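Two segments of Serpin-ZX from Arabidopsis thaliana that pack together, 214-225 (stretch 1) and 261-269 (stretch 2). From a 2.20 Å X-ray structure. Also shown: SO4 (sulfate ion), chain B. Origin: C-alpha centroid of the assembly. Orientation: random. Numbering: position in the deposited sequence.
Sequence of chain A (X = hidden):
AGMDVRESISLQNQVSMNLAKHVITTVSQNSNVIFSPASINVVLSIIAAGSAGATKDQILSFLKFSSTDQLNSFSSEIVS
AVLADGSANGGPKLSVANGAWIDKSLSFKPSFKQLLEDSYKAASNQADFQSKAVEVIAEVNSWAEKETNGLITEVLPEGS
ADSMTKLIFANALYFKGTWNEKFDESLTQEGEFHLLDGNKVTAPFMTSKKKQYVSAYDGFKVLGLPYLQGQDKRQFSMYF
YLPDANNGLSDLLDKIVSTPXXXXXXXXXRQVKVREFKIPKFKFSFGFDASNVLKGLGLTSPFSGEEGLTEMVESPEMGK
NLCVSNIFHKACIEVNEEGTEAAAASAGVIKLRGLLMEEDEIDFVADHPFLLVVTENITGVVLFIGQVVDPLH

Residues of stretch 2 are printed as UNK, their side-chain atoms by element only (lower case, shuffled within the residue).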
# COMPACT_ATOMS: atom_id res chain seq x y z
N VAL A 214 -6.06 -19.86 -7.96
CA VAL A 214 -5.41 -19.35 -9.16
C VAL A 214 -6.39 -19.27 -10.34
O VAL A 214 -7.13 -20.22 -10.60
CB VAL A 214 -4.20 -20.21 -9.56
CG1 VAL A 214 -3.48 -19.61 -10.76
CG2 VAL A 214 -3.25 -20.36 -8.39
N SER A 215 -6.40 -18.13 -11.04
CA SER A 215 -7.13 -18.00 -12.30
C SER A 215 -6.15 -17.56 -13.40
O SER A 215 -5.24 -16.77 -13.16
CB SER A 215 -8.27 -16.97 -12.21
OG SER A 215 -9.26 -17.34 -11.27
N ALA A 216 -6.37 -18.07 -14.61
CA ALA A 216 -5.61 -17.65 -15.76
C ALA A 216 -6.45 -16.73 -16.65
O ALA A 216 -7.66 -16.91 -16.79
CB ALA A 216 -5.11 -18.85 -16.56
N TYR A 217 -5.78 -15.75 -17.23
CA TYR A 217 -6.41 -14.80 -18.11
C TYR A 217 -5.55 -14.67 -19.37
O TYR A 217 -4.55 -15.36 -19.54
CB TYR A 217 -6.55 -13.45 -17.39
CG TYR A 217 -7.34 -13.54 -16.11
CD1 TYR A 217 -8.73 -13.49 -16.12
CD2 TYR A 217 -6.71 -13.67 -14.88
CE1 TYR A 217 -9.47 -13.57 -14.96
CE2 TYR A 217 -7.44 -13.75 -13.71
CZ TYR A 217 -8.82 -13.70 -13.75
OH TYR A 217 -9.56 -13.78 -12.58
N ASP A 218 -5.95 -13.78 -20.28
CA ASP A 218 -5.22 -13.59 -21.51
C ASP A 218 -3.90 -12.84 -21.22
O ASP A 218 -3.90 -11.62 -21.05
CB ASP A 218 -6.10 -12.84 -22.51
CG ASP A 218 -5.45 -12.70 -23.88
OD1 ASP A 218 -4.36 -13.27 -24.09
OD2 ASP A 218 -6.05 -12.01 -24.75
N GLY A 219 -2.80 -13.58 -21.13
CA GLY A 219 -1.49 -12.98 -20.96
C GLY A 219 -0.91 -13.00 -19.56
O GLY A 219 0.24 -12.58 -19.35
N PHE A 220 -1.69 -13.47 -18.58
CA PHE A 220 -1.24 -13.46 -17.19
C PHE A 220 -2.05 -14.39 -16.32
O PHE A 220 -3.06 -14.93 -16.74
CB PHE A 220 -1.29 -12.05 -16.61
CG PHE A 220 -2.67 -11.44 -16.59
CD1 PHE A 220 -3.20 -10.86 -17.74
CD2 PHE A 220 -3.43 -11.45 -15.43
CE1 PHE A 220 -4.48 -10.29 -17.72
CE2 PHE A 220 -4.72 -10.89 -15.41
CZ PHE A 220 -5.23 -10.30 -16.55
N LYS A 221 -1.58 -14.56 -15.09
CA LYS A 221 -2.31 -15.33 -14.11
C LYS A 221 -2.39 -14.58 -12.79
O LYS A 221 -1.59 -13.68 -12.53
CB LYS A 221 -1.66 -16.68 -13.90
CG LYS A 221 -1.73 -17.58 -15.12
CD LYS A 221 -0.80 -18.76 -14.94
CE LYS A 221 -0.52 -19.43 -16.26
NZ LYS A 221 0.32 -20.64 -16.05
N VAL A 222 -3.37 -14.93 -11.97
CA VAL A 222 -3.49 -14.35 -10.64
C VAL A 222 -3.59 -15.41 -9.56
O VAL A 222 -4.33 -16.39 -9.70
CB VAL A 222 -4.68 -13.40 -10.54
CG1 VAL A 222 -4.73 -12.77 -9.14
CG2 VAL A 222 -4.60 -12.33 -11.62
N LEU A 223 -2.80 -15.22 -8.50
CA LEU A 223 -2.85 -16.10 -7.33
C LEU A 223 -3.30 -15.29 -6.12
O LEU A 223 -2.82 -14.18 -5.91
CB LEU A 223 -1.48 -16.72 -7.07
CG LEU A 223 -1.27 -17.27 -5.65
CD1 LEU A 223 -2.05 -18.56 -5.43
CD2 LEU A 223 0.21 -17.49 -5.39
N GLY A 224 -4.25 -15.83 -5.35
CA GLY A 224 -4.64 -15.19 -4.11
C GLY A 224 -4.17 -16.04 -2.93
O GLY A 224 -4.36 -17.25 -2.94
N LEU A 225 -3.55 -15.40 -1.94
CA LEU A 225 -3.14 -16.08 -0.69
C LEU A 225 -3.75 -15.39 0.52
O LEU A 225 -3.22 -14.37 0.97
CB LEU A 225 -1.62 -16.11 -0.53
CG LEU A 225 -0.74 -16.92 -1.49
CD1 LEU A 225 0.70 -16.74 -1.15
CD2 LEU A 225 -1.08 -18.40 -1.46
N UNK A 261 -12.11 -0.92 -13.00
CA UNK A 261 -12.48 -2.08 -12.20
C UNK A 261 -11.60 -3.31 -12.34
O UNK A 261 -11.97 -4.40 -11.92
N UNK A 262 -10.41 -3.16 -12.92
CA UNK A 262 -9.55 -4.33 -13.13
C UNK A 262 -9.38 -5.21 -11.89
O UNK A 262 -9.50 -6.44 -11.97
c UNK A 262 -5.78 -6.77 -12.80
c UNK A 262 -7.12 -5.79 -15.00
c UNK A 262 -7.26 -5.15 -13.78
c UNK A 262 -6.31 -6.90 -15.12
c UNK A 262 -5.64 -7.40 -14.02
c UNK A 262 -6.58 -5.66 -12.68
c UNK A 262 -8.16 -3.96 -13.64
N UNK A 263 -9.07 -4.59 -10.75
CA UNK A 263 -8.87 -5.35 -9.52
C UNK A 263 -10.12 -6.11 -9.08
O UNK A 263 -10.03 -7.26 -8.67
c UNK A 263 -8.35 -4.46 -8.38
c UNK A 263 -6.91 -3.95 -8.51
c UNK A 263 -5.94 -5.10 -8.60
c UNK A 263 -6.54 -3.03 -7.34
N UNK A 264 -11.28 -5.47 -9.14
CA UNK A 264 -12.53 -6.10 -8.75
C UNK A 264 -12.79 -7.36 -9.57
O UNK A 264 -13.54 -8.25 -9.16
o UNK A 264 -14.13 -3.15 -7.65
c UNK A 264 -13.72 -5.14 -8.94
c UNK A 264 -13.40 -3.70 -8.51
o UNK A 264 -12.44 -3.12 -9.04
N UNK A 265 -12.19 -7.42 -10.76
CA UNK A 265 -12.57 -8.46 -11.72
C UNK A 265 -11.56 -9.59 -11.87
O UNK A 265 -11.76 -10.50 -12.68
n UNK A 265 -14.41 -5.96 -12.75
o UNK A 265 -15.21 -7.89 -13.58
c UNK A 265 -14.27 -7.22 -13.15
c UNK A 265 -12.87 -7.83 -13.08
N UNK A 266 -10.48 -9.54 -11.09
CA UNK A 266 -9.40 -10.53 -11.17
C UNK A 266 -9.05 -11.09 -9.80
O UNK A 266 -7.89 -11.03 -9.36
c UNK A 266 -8.47 -9.62 -13.33
c UNK A 266 -9.26 -8.45 -15.03
c UNK A 266 -8.31 -10.34 -14.46
c UNK A 266 -8.18 -9.94 -11.90
n UNK A 266 -8.79 -9.59 -15.50
n UNK A 266 -9.08 -8.44 -13.71
N UNK A 267 -10.08 -11.60 -9.12
CA UNK A 267 -9.99 -12.21 -7.80
C UNK A 267 -10.35 -13.70 -7.94
O UNK A 267 -11.51 -14.05 -8.17
c UNK A 267 -11.04 -12.26 -5.47
c UNK A 267 -11.54 -9.33 -5.71
c UNK A 267 -10.54 -10.09 -6.55
c UNK A 267 -10.97 -11.53 -6.82
N UNK A 268 -9.34 -14.57 -7.84
CA UNK A 268 -9.61 -16.00 -8.03
C UNK A 268 -10.37 -16.50 -6.83
O UNK A 268 -9.88 -16.36 -5.72
c UNK A 268 -7.94 -14.30 -7.45
c UNK A 268 -7.22 -15.52 -7.89
c UNK A 268 -8.21 -16.64 -8.03
N UNK A 269 -11.54 -17.10 -7.04
CA UNK A 269 -12.36 -17.50 -5.90
C UNK A 269 -12.44 -19.00 -5.68
O UNK A 269 -13.00 -19.45 -4.69
n UNK A 269 -14.85 -11.14 -5.62
n UNK A 269 -15.08 -13.40 -5.26
c UNK A 269 -14.89 -12.38 -6.09
c UNK A 269 -13.74 -15.39 -5.72
n UNK A 269 -14.75 -12.59 -7.40
c UNK A 269 -13.76 -16.88 -6.00
c UNK A 269 -15.14 -14.80 -5.68
S SO4 B . -9.34 -12.56 -20.48
O1 SO4 B . -10.44 -11.77 -19.92
O2 SO4 B . -8.07 -11.87 -20.20
O3 SO4 B . -9.29 -13.91 -19.89
O4 SO4 B . -9.59 -12.69 -21.92

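Position 261 has no side-chain atoms. Its phi is positive, at 62°, which favours the residue without a CB. It does not touch stretch 1. This is G261.

Position 262 carries one carbon and then a ring of six carbons. CA-to-CB points sideways, but the ring end comes nearer to stretch 1. A ring carbon lies 3.8 Å from F220 CZ. An all-carbon six-membered ring with no oxygen is phenylalanine, F262. The two rings meet obliquely, with planes at 40°.

Position 263 has four carbons, forked at the second. It is out of reach of stretch 1. That is leucine, L263.

Position 264 has two carbons, the second carrying two oxygens. It too stays clear of stretch 1. This is a carboxylate on a short stem, D264.

Position 265 has two carbons, the second carrying one oxygen and one nitrogen. Only its backbone comes near stretch 1, with the O of 265 lying 4.0 Å from Y217 OH. The amide makes it N265. Its ND2 donates a hydrogen bond to G261 O at 3.0 Å, which ties the turn together.

Position 266 has one carbon and then a five-membered ring of three carbons and two nitrogens. The ring lies over one face of Y217 and also reaches F220. This is histidine, H266. Its ND1 donates to F262 O at 2.7 Å, which helps fix the ring. H266 CD2 is 3.5 Å from Y217 CE1 and 3.7 Å from F220 CZ. The pair with Y217 is edge-to-face, with planes at 64°.

Position 267 has four carbons, forked at the first, with one arm two carbons long. Its CA-to-CB bond points away from stretch 1. This is isoleucine, I267.

Position 268 has three carbons that close a ring onto the backbone N. One of them lies 3.5 Å from S215 OG and another 3.5 Å from V222 O. Only proline closes such a ring, so this is P268.

Position 269 has three carbons, a nitrogen, then a carbon carrying two more nitrogens. Its CA-to-CB bond points away from stretch 1, and it makes no contact there. This is arginine, R269.

The contact works by packing; no hydrogen bond crosses it. S215 and V222 are paired in neighbouring strands, with S215 N to V222 O at 3.0 Å and V222 N to S215 O at 2.9 Å. P268 lies against this pair, and V222 CG1 is 3.9 Å from P268 CG. H266 and F262 extend the contact along the aromatic side chains of Y217 and F220. Together the stretches bury 370 Å².

Stretch 2 (261-269) GFLDNHIPR
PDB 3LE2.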